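Helicase of the snf2/rad54 family (Sulfolobus solfataricus, PDB 1Z5Z) probably serves as the C-terminal, RecA-like half of a SWI2/SNF2-family ATPase motor that acts on DNA. Local coordinates at residues E111-F121 and S183-W193; Q90-M98 and M124-I132. All blocks are in the same frame, centred on the assembly; numbering follows the deposited sequence.

Contact 1 (E111-F121 and S183-W193); sequences EGDKIAIFTQF and SANRVIHFDRW
Ser183 opens the contact by resting its backbone O near CB of Lys114, whose ammonium runs on to the carbonyls of Phe159 and Asn162. Ala184 is small enough to pack CB to CB against Ala116. The Asn185 side-chain OD1 then accepts from Lys114 N on a lone pair in the carbonyl plane (2.9 Å), as a main-chain carbonyl would in a regular sheet, while its own N joins Arg186 N on Lys114 O. Arg186 is bent at chi2 (96°) and chi3, which brings NE (2.7 Å) and NH2 (2.8 Å) side-on to the single oxygen OD2 of Asp113. From here the strands run parallel: Ala116 N bonds to Arg186 O, Ile188 N to Ala116 O, and Phe118 N to Ile188 O. Branched Ile188 lies alongside Ile117 on one face of the sheet; His189 lies beside Phe118 on the other. Phe190 N donates to Phe118 O, carrying the hydrogen bonding one step past the strand. Asp191 presents both syn lone pairs, OD1 to Thr119 OG1 (2.7 Å) and OD2 to Gln120 N. Trp193 ends the walk: Phe118 slips over its indole, CD2 to CZ2 3.7 Å, the six-membered rings 11° from parallel but barely overlapping, and NE1 donates back to His189 ND1 (2.9 Å). These central strands of a RecA-like sheet are thus pinned by a salt bridge at one end and, at the other, by a carboxylate accepting with both oxygens, its rotation fixed, with Asp80 close by.

Contact 2 (Q90-M98 and M124-I132); sequences QSVRRSGKM and MGKIIRNII
Met98 and Ile131 meet tip to tip and form the middle of the contact. Met98 CG lies 3.7 Å from Ile131 CD1, and the methionine CE also rests against the isoleucine's CD1 and CG2. An almost eclipsed chi2 of 5° folds the Met98 chain back on itself. Its sulfur meets Ile128 CG1 at 4.0 Å, and also passes Met124 CE at 4.1 Å as the two methionine chains slide by each other in opposite directions. Unbranched and flexible, methionine suits a place where one side chain must fit three neighbours on successive turns of a helix. Ile131 CG2 is shared: besides Met98 CE it touches Val92 CG2 at 4.0 Å, the two branched side chains crossing at an angle, while Ile131 CG1 lies 3.3 Å from Gln90 O. Farther out, the extended Gln90 chain lays its amide across Ile127, with CD 3.6 Å from CG1, and continues to Asn130, where the two amide planes are practically coplanar. Ser95 contributes from within its own segment, as the N-cap of helix 96-110: its OG accepts from Met98 N (2.9 Å), which fixes the first turn from which Met98 projects. The contact packs the start of helix 96-110 and the loop before it against helix 122-136, and probably owes most of its cohesion to buried apolar surface, with the amides of Gln90 and Asn130 at the more polar margin.

In the fold
From the N terminus, residues 90-98 come first and lead into helix 96-110; strand 115-119 follows, then helix 122-136, and much later strand 186-189. Contact 2 closes a loop of 25 residues that contains the whole of segment 111-121, and contact 1 closes one of 61 residues that contains 124-132. The two loops therefore cross. Contact 1 joins neighbouring strands inside the parallel sheet, whereas contact 2 joins the loop and first turn leading into helix 96-110 to helix 122-136, both helices lying on one face of the sheet. Ile117 and Ile132 join sheet and helix by apolar packing, while Lys97 NZ probably bonds to Phe190 O, just after strand 186-189.

Contact 1 (E111-F121 and S183-W193)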
loop_
_atom_site.group_PDB
_atom_site.type_symbol
_atom_site.label_atom_id
_atom_site.label_comp_id
_atom_site.label_asym_id
_atom_site.label_seq_id
_atom_site.Cartn_x
_atom_site.Cartn_y
_atom_site.Cartn_z
ATOM N N GLU A 111 -23.583 -2.830 -3.816
ATOM C CA GLU A 111 -23.740 -4.224 -4.219
ATOM C C GLU A 111 -23.885 -5.061 -2.943
ATOM O O GLU A 111 -23.977 -6.275 -2.997
ATOM C CB GLU A 111 -22.491 -4.702 -4.959
ATOM C CG GLU A 111 -22.341 -4.267 -6.395
ATOM C CD GLU A 111 -23.104 -5.170 -7.350
ATOM O OE1 GLU A 111 -23.324 -6.365 -7.024
ATOM O OE2 GLU A 111 -23.471 -4.685 -8.438
ATOM N N GLY A 112 -23.855 -4.404 -1.788
ATOM C CA GLY A 112 -23.956 -5.128 -0.533
ATOM C C GLY A 112 -22.688 -5.892 -0.160
ATOM O O GLY A 112 -22.750 -6.870 0.606
ATOM N N ASP A 113 -21.540 -5.467 -0.693
ATOM C CA ASP A 113 -20.250 -6.144 -0.390
ATOM C C ASP A 113 -19.732 -5.890 1.031
ATOM O O ASP A 113 -19.974 -4.850 1.616
ATOM C CB ASP A 113 -19.140 -5.649 -1.321
ATOM C CG ASP A 113 -19.304 -6.108 -2.775
ATOM O OD1 ASP A 113 -20.292 -6.792 -3.115
ATOM O OD2 ASP A 113 -18.418 -5.761 -3.579
ATOM N N LYS A 114 -19.022 -6.880 1.552
ATOM C CA LYS A 114 -18.314 -6.828 2.818
ATOM C C LYS A 114 -16.901 -6.544 2.274
ATOM O O LYS A 114 -16.401 -7.279 1.437
ATOM C CB LYS A 114 -18.345 -8.183 3.514
ATOM C CG LYS A 114 -19.528 -8.352 4.421
ATOM C CD LYS A 114 -19.167 -9.294 5.542
ATOM C CE LYS A 114 -19.949 -8.895 6.754
ATOM N NZ LYS A 114 -19.490 -9.578 7.953
ATOM N N ILE A 115 -16.255 -5.502 2.767
ATOM C CA ILE A 115 -14.969 -5.065 2.232
ATOM C C ILE A 115 -13.768 -5.196 3.178
ATOM O O ILE A 115 -13.832 -4.758 4.324
ATOM C CB ILE A 115 -15.151 -3.587 1.799
ATOM C CG1 ILE A 115 -16.286 -3.507 0.776
ATOM C CG2 ILE A 115 -13.875 -2.995 1.264
ATOM C CD1 ILE A 115 -17.173 -2.286 0.984
ATOM N N ALA A 116 -12.683 -5.803 2.714
ATOM C CA ALA A 116 -11.467 -5.927 3.544
ATOM C C ALA A 116 -10.372 -5.091 2.872
ATOM O O ALA A 116 -10.162 -5.199 1.667
ATOM C CB ALA A 116 -11.019 -7.409 3.663
ATOM N N ILE A 117 -9.683 -4.248 3.644
ATOM C CA ILE A 117 -8.639 -3.388 3.090
ATOM C C ILE A 117 -7.300 -3.688 3.819
ATOM O O ILE A 117 -7.225 -3.606 5.044
ATOM C CB ILE A 117 -8.993 -1.888 3.269
ATOM C CG1 ILE A 117 -10.368 -1.591 2.627
ATOM C CG2 ILE A 117 -7.853 -1.025 2.644
ATOM C CD1 ILE A 117 -11.051 -0.255 3.095
ATOM N N PHE A 118 -6.264 -4.032 3.059
ATOM C CA PHE A 118 -4.965 -4.394 3.627
ATOM C C PHE A 118 -3.941 -3.322 3.359
ATOM O O PHE A 118 -3.959 -2.721 2.288
ATOM C CB PHE A 118 -4.400 -5.688 2.964
ATOM C CG PHE A 118 -5.116 -6.988 3.358
ATOM C CD1 PHE A 118 -6.316 -7.351 2.770
ATOM C CD2 PHE A 118 -4.551 -7.842 4.302
ATOM C CE1 PHE A 118 -6.967 -8.585 3.115
ATOM C CE2 PHE A 118 -5.166 -9.047 4.660
ATOM C CZ PHE A 118 -6.384 -9.422 4.061
ATOM N N THR A 119 -3.036 -3.090 4.310
ATOM C CA THR A 119 -1.931 -2.159 4.100
ATOM C C THR A 119 -0.741 -2.691 4.909
ATOM O O THR A 119 -0.924 -3.447 5.864
ATOM C CB THR A 119 -2.247 -0.697 4.554
ATOM O OG1 THR A 119 -1.026 0.032 4.595
ATOM C CG2 THR A 119 -2.866 -0.636 5.954
ATOM N N GLN A 120 0.478 -2.325 4.519
ATOM C CA GLN A 120 1.672 -2.813 5.227
ATOM C C GLN A 120 2.021 -1.881 6.381
ATOM O O GLN A 120 2.945 -2.177 7.141
ATOM C CB GLN A 120 2.880 -2.846 4.277
ATOM C CG GLN A 120 3.319 -1.470 3.764
ATOM C CD GLN A 120 4.251 -1.591 2.560
ATOM O OE1 GLN A 120 3.810 -1.603 1.401
ATOM N NE2 GLN A 120 5.521 -1.686 2.822
ATOM N N PHE A 121 1.323 -0.741 6.491
ATOM C CA PHE A 121 1.626 0.219 7.569
ATOM C C PHE A 121 0.508 0.365 8.610
ATOM O O PHE A 121 -0.646 0.694 8.270
ATOM C CB PHE A 121 1.875 1.615 6.989
ATOM C CG PHE A 121 3.025 1.695 5.998
ATOM C CD1 PHE A 121 2.786 2.089 4.694
ATOM C CD2 PHE A 121 4.350 1.433 6.393
ATOM C CE1 PHE A 121 3.824 2.233 3.761
ATOM C CE2 PHE A 121 5.411 1.585 5.452
ATOM C CZ PHE A 121 5.134 1.984 4.133
ATOM N N SER A 183 -15.508 -14.231 4.413
ATOM C CA SER A 183 -16.743 -13.477 4.276
ATOM C C SER A 183 -16.582 -12.213 3.465
ATOM O O SER A 183 -17.584 -11.626 3.093
ATOM C CB SER A 183 -17.331 -13.153 5.636
ATOM O OG SER A 183 -17.557 -14.369 6.330
ATOM N N ALA A 184 -15.348 -11.786 3.161
ATOM C CA ALA A 184 -15.178 -10.590 2.345
ATOM C C ALA A 184 -15.520 -10.873 0.859
ATOM O O ALA A 184 -15.106 -11.883 0.284
ATOM C CB ALA A 184 -13.733 -10.059 2.465
ATOM N N ASN A 185 -16.283 -9.968 0.269
ATOM C CA ASN A 185 -16.740 -10.043 -1.108
ATOM C C ASN A 185 -15.834 -9.166 -1.939
ATOM O O ASN A 185 -15.711 -9.339 -3.130
ATOM C CB ASN A 185 -18.181 -9.477 -1.223
ATOM C CG ASN A 185 -19.155 -10.148 -0.260
ATOM O OD1 ASN A 185 -19.522 -9.607 0.790
ATOM N ND2 ASN A 185 -19.552 -11.357 -0.603
ATOM N N ARG A 186 -15.202 -8.203 -1.283
ATOM C CA ARG A 186 -14.341 -7.250 -1.975
ATOM C C ARG A 186 -13.060 -7.065 -1.153
ATOM O O ARG A 186 -13.107 -6.934 0.075
ATOM C CB ARG A 186 -15.104 -5.944 -2.097
ATOM C CG ARG A 186 -14.368 -4.803 -2.676
ATOM C CD ARG A 186 -14.651 -4.682 -4.142
ATOM N NE ARG A 186 -16.074 -4.715 -4.463
ATOM C CZ ARG A 186 -16.574 -4.234 -5.603
ATOM N NH1 ARG A 186 -15.756 -3.678 -6.496
ATOM N NH2 ARG A 186 -17.873 -4.342 -5.881
ATOM N N VAL A 187 -11.923 -7.055 -1.831
ATOM C CA VAL A 187 -10.661 -6.912 -1.148
ATOM C C VAL A 187 -9.909 -5.802 -1.861
ATOM O O VAL A 187 -9.812 -5.812 -3.096
ATOM C CB VAL A 187 -9.799 -8.236 -1.228
ATOM C CG1 VAL A 187 -8.459 -8.038 -0.518
ATOM C CG2 VAL A 187 -10.550 -9.415 -0.606
ATOM N N ILE A 188 -9.431 -4.824 -1.081
ATOM C CA ILE A 188 -8.611 -3.740 -1.622
ATOM C C ILE A 188 -7.190 -3.863 -1.034
ATOM O O ILE A 188 -7.003 -3.789 0.212
ATOM C CB ILE A 188 -9.142 -2.354 -1.204
ATOM C CG1 ILE A 188 -10.516 -2.111 -1.844
ATOM C CG2 ILE A 188 -8.155 -1.236 -1.622
ATOM C CD1 ILE A 188 -11.166 -0.768 -1.425
ATOM N N HIS A 189 -6.199 -4.083 -1.895
ATOM C CA HIS A 189 -4.816 -4.134 -1.429
ATOM C C HIS A 189 -4.296 -2.703 -1.611
ATOM O O HIS A 189 -3.937 -2.278 -2.698
ATOM C CB HIS A 189 -4.042 -5.196 -2.197
ATOM C CG HIS A 189 -4.517 -6.587 -1.893
ATOM N ND1 HIS A 189 -4.434 -7.140 -0.630
ATOM C CD2 HIS A 189 -5.156 -7.500 -2.663
ATOM C CE1 HIS A 189 -5.003 -8.334 -0.638
ATOM N NE2 HIS A 189 -5.447 -8.576 -1.860
ATOM N N PHE A 190 -4.322 -1.944 -0.521
ATOM C CA PHE A 190 -3.945 -0.525 -0.544
ATOM C C PHE A 190 -2.521 -0.262 -0.988
ATOM O O PHE A 190 -2.233 0.751 -1.637
ATOM C CB PHE A 190 -4.187 0.070 0.830
ATOM C CG PHE A 190 -4.336 1.553 0.821
ATOM C CD1 PHE A 190 -5.582 2.128 0.544
ATOM C CD2 PHE A 190 -3.260 2.377 1.077
ATOM C CE1 PHE A 190 -5.755 3.501 0.537
ATOM C CE2 PHE A 190 -3.409 3.777 1.067
ATOM C CZ PHE A 190 -4.658 4.344 0.803
ATOM N N ASP A 191 -1.610 -1.163 -0.617
ATOM C CA ASP A 191 -0.214 -1.045 -1.041
ATOM C C ASP A 191 0.339 -2.474 -1.075
ATOM O O ASP A 191 -0.334 -3.410 -0.622
ATOM C CB ASP A 191 0.599 -0.122 -0.104
ATOM C CG ASP A 191 0.416 -0.462 1.345
ATOM O OD1 ASP A 191 0.044 0.439 2.128
ATOM O OD2 ASP A 191 0.646 -1.643 1.706
ATOM N N ARG A 192 1.535 -2.631 -1.624
ATOM C CA ARG A 192 2.136 -3.939 -1.799
ATOM C C ARG A 192 2.667 -4.543 -0.520
ATOM O O ARG A 192 3.853 -4.519 -0.292
ATOM C CB ARG A 192 3.256 -3.857 -2.852
ATOM C CG ARG A 192 3.348 -5.157 -3.674
ATOM C CD ARG A 192 4.464 -5.186 -4.698
ATOM N NE ARG A 192 4.156 -6.203 -5.705
ATOM C CZ ARG A 192 3.480 -5.977 -6.835
ATOM N NH1 ARG A 192 3.252 -6.979 -7.667
ATOM N NH2 ARG A 192 3.054 -4.756 -7.157
ATOM N N TRP A 193 1.779 -5.087 0.310
ATOM C CA TRP A 193 2.167 -5.663 1.615
ATOM C C TRP A 193 2.554 -7.141 1.546
ATOM O O TRP A 193 3.203 -7.685 2.450
ATOM C CB TRP A 193 0.988 -5.580 2.582
ATOM C CG TRP A 193 -0.227 -6.388 2.120
ATOM C CD1 TRP A 193 -1.237 -5.958 1.311
ATOM C CD2 TRP A 193 -0.521 -7.766 2.426
ATOM N NE1 TRP A 193 -2.130 -6.966 1.088
ATOM C CE2 TRP A 193 -1.721 -8.091 1.757
ATOM C CE3 TRP A 193 0.123 -8.760 3.199
ATOM C CZ2 TRP A 193 -2.312 -9.368 1.836
ATOM C CZ3 TRP A 193 -0.459 -10.036 3.276
ATOM C CH2 TRP A 193 -1.662 -10.327 2.597
HETATM O O HOH W 1 -22.217 -9.284 1.489
#

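Contact 2 (Q90-M98 and M124-I132)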
loop_
_atom_site.group_PDB
_atom_site.type_symbol
_atom_site.label_atom_id
_atom_site.label_comp_id
_atom_site.label_asym_id
_atom_site.label_seq_id
_atom_site.Cartn_x
_atom_site.Cartn_y
_atom_site.Cartn_z
ATOM N N GLN A 90 -5.993 14.285 7.830
ATOM C CA GLN A 90 -6.058 12.879 7.360
ATOM C C GLN A 90 -7.282 12.772 6.476
ATOM O O GLN A 90 -8.242 12.049 6.753
ATOM C CB GLN A 90 -6.225 11.921 8.531
ATOM C CG GLN A 90 -5.038 11.866 9.441
ATOM C CD GLN A 90 -5.238 10.866 10.578
ATOM O OE1 GLN A 90 -4.347 10.674 11.407
ATOM N NE2 GLN A 90 -6.412 10.222 10.617
ATOM N N SER A 91 -7.229 13.489 5.374
ATOM C CA SER A 91 -8.372 13.558 4.494
ATOM C C SER A 91 -8.232 12.696 3.270
ATOM O O SER A 91 -7.140 12.274 2.951
ATOM C CB SER A 91 -8.527 15.006 4.061
ATOM O OG SER A 91 -7.286 15.416 3.530
ATOM N N VAL A 92 -9.348 12.473 2.580
ATOM C CA VAL A 92 -9.373 11.679 1.358
ATOM C C VAL A 92 -8.598 12.452 0.313
ATOM O O VAL A 92 -7.742 11.936 -0.403
ATOM C CB VAL A 92 -10.817 11.510 0.821
ATOM C CG1 VAL A 92 -10.785 10.830 -0.565
ATOM C CG2 VAL A 92 -11.643 10.713 1.809
ATOM N N ARG A 93 -8.936 13.733 0.258
ATOM C CA ARG A 93 -8.378 14.719 -0.680
ATOM C C ARG A 93 -6.869 14.732 -0.880
ATOM O O ARG A 93 -6.385 15.001 -1.983
ATOM C CB ARG A 93 -8.819 16.149 -0.267
ATOM C CG ARG A 93 -8.116 17.317 -0.986
ATOM C CD ARG A 93 -8.625 18.652 -0.555
ATOM N NE ARG A 93 -9.237 18.673 0.788
ATOM C CZ ARG A 93 -9.371 19.766 1.528
ATOM N NH1 ARG A 93 -9.909 19.676 2.700
ATOM N NH2 ARG A 93 -8.791 20.894 1.188
ATOM N N ARG A 94 -6.114 14.446 0.170
ATOM C CA ARG A 94 -4.659 14.462 0.065
ATOM C C ARG A 94 -4.049 13.194 -0.555
ATOM O O ARG A 94 -2.851 13.152 -0.861
ATOM C CB ARG A 94 -4.072 14.707 1.446
ATOM C CG ARG A 94 -4.560 16.033 2.059
ATOM C CD ARG A 94 -3.925 16.242 3.426
ATOM N NE ARG A 94 -2.482 16.381 3.322
ATOM C CZ ARG A 94 -1.665 16.385 4.370
ATOM N NH1 ARG A 94 -0.357 16.529 4.196
ATOM N NH2 ARG A 94 -2.165 16.229 5.584
ATOM N N SER A 95 -4.875 12.186 -0.790
ATOM C CA SER A 95 -4.356 10.937 -1.335
ATOM C C SER A 95 -5.044 10.371 -2.607
ATOM O O SER A 95 -6.198 10.007 -2.583
ATOM C CB SER A 95 -4.347 9.872 -0.189
ATOM O OG SER A 95 -4.263 8.543 -0.718
ATOM N N GLY A 96 -4.306 10.285 -3.709
ATOM C CA GLY A 96 -4.871 9.693 -4.920
ATOM C C GLY A 96 -5.520 8.343 -4.626
ATOM O O GLY A 96 -6.613 8.076 -5.131
ATOM N N LYS A 97 -4.857 7.506 -3.801
ATOM C CA LYS A 97 -5.365 6.180 -3.411
ATOM C C LYS A 97 -6.628 6.231 -2.567
ATOM O O LYS A 97 -7.562 5.462 -2.787
ATOM C CB LYS A 97 -4.288 5.379 -2.621
ATOM C CG LYS A 97 -3.164 4.807 -3.484
ATOM C CD LYS A 97 -2.344 3.767 -2.691
ATOM C CE LYS A 97 -1.152 3.296 -3.479
ATOM N NZ LYS A 97 -0.272 2.454 -2.645
ATOM N N MET A 98 -6.642 7.114 -1.572
ATOM C CA MET A 98 -7.810 7.284 -0.714
ATOM C C MET A 98 -8.982 7.739 -1.589
ATOM O O MET A 98 -10.110 7.296 -1.411
ATOM C CB MET A 98 -7.532 8.357 0.346
ATOM C CG MET A 98 -7.507 7.912 1.797
ATOM S SD MET A 98 -7.656 6.162 2.245
ATOM C CE MET A 98 -9.369 6.160 2.421
ATOM N N MET A 124 -1.157 3.746 8.253
ATOM C CA MET A 124 -2.073 3.917 7.134
ATOM C C MET A 124 -3.385 3.224 7.516
ATOM O O MET A 124 -4.459 3.734 7.236
ATOM C CB MET A 124 -1.510 3.307 5.844
ATOM C CG MET A 124 -2.322 3.785 4.598
ATOM S SD MET A 124 -2.328 5.608 4.414
ATOM C CE MET A 124 -4.063 5.906 4.156
ATOM N N GLY A 125 -3.277 2.061 8.174
ATOM C CA GLY A 125 -4.464 1.339 8.596
ATOM C C GLY A 125 -5.364 2.215 9.453
ATOM O O GLY A 125 -6.593 2.204 9.264
ATOM N N LYS A 126 -4.782 2.965 10.399
ATOM C CA LYS A 126 -5.578 3.837 11.267
ATOM C C LYS A 126 -6.225 4.979 10.485
ATOM O O LYS A 126 -7.380 5.335 10.732
ATOM C CB LYS A 126 -4.703 4.410 12.378
ATOM C CG LYS A 126 -4.310 3.391 13.402
ATOM C CD LYS A 126 -3.264 3.965 14.340
ATOM C CE LYS A 126 -3.239 3.166 15.623
ATOM N NZ LYS A 126 -2.196 3.649 16.562
ATOM N N ILE A 127 -5.485 5.566 9.549
ATOM C CA ILE A 127 -6.027 6.650 8.736
ATOM C C ILE A 127 -7.246 6.134 7.937
ATOM O O ILE A 127 -8.323 6.745 7.928
ATOM C CB ILE A 127 -4.938 7.209 7.775
ATOM C CG1 ILE A 127 -3.978 8.119 8.562
ATOM C CG2 ILE A 127 -5.589 7.953 6.601
ATOM C CD1 ILE A 127 -2.720 8.493 7.798
ATOM N N ILE A 128 -7.081 4.992 7.289
ATOM C CA ILE A 128 -8.162 4.408 6.514
ATOM C C ILE A 128 -9.382 4.170 7.387
ATOM O O ILE A 128 -10.511 4.547 7.027
ATOM C CB ILE A 128 -7.731 3.080 5.930
ATOM C CG1 ILE A 128 -6.684 3.336 4.843
ATOM C CG2 ILE A 128 -8.913 2.365 5.329
ATOM C CD1 ILE A 128 -5.981 2.059 4.387
ATOM N N ARG A 129 -9.134 3.560 8.540
ATOM C CA ARG A 129 -10.177 3.227 9.498
ATOM C C ARG A 129 -10.901 4.533 9.956
ATOM O O ARG A 129 -12.138 4.594 9.999
ATOM C CB ARG A 129 -9.518 2.496 10.673
ATOM C CG ARG A 129 -10.436 1.616 11.487
ATOM C CD ARG A 129 -10.946 2.294 12.729
ATOM N NE ARG A 129 -9.963 2.251 13.815
ATOM C CZ ARG A 129 -9.165 3.266 14.081
ATOM N NH1 ARG A 129 -9.270 4.346 13.344
ATOM N NH2 ARG A 129 -8.261 3.204 15.047
ATOM N N ASN A 130 -10.132 5.573 10.268
ATOM C CA ASN A 130 -10.706 6.865 10.717
ATOM C C ASN A 130 -11.564 7.488 9.633
ATOM O O ASN A 130 -12.680 7.905 9.869
ATOM C CB ASN A 130 -9.585 7.844 11.087
ATOM C CG ASN A 130 -8.759 7.363 12.291
ATOM O OD1 ASN A 130 -9.223 6.545 13.049
ATOM N ND2 ASN A 130 -7.549 7.888 12.461
ATOM N N ILE A 131 -11.024 7.577 8.433
ATOM C CA ILE A 131 -11.769 8.150 7.338
ATOM C C ILE A 131 -13.096 7.426 7.096
ATOM O O ILE A 131 -14.148 8.080 6.961
ATOM C CB ILE A 131 -10.933 8.111 6.060
ATOM C CG1 ILE A 131 -9.848 9.174 6.151
ATOM C CG2 ILE A 131 -11.836 8.205 4.860
ATOM C CD1 ILE A 131 -8.804 9.123 5.064
ATOM N N ILE A 132 -13.049 6.092 7.014
ATOM C CA ILE A 132 -14.257 5.352 6.764
ATOM C C ILE A 132 -15.266 5.528 7.898
ATOM O O ILE A 132 -16.426 5.820 7.646
ATOM C CB ILE A 132 -13.973 3.850 6.520
ATOM C CG1 ILE A 132 -13.148 3.691 5.234
ATOM C CG2 ILE A 132 -15.290 3.076 6.355
ATOM C CD1 ILE A 132 -12.722 2.270 4.971
#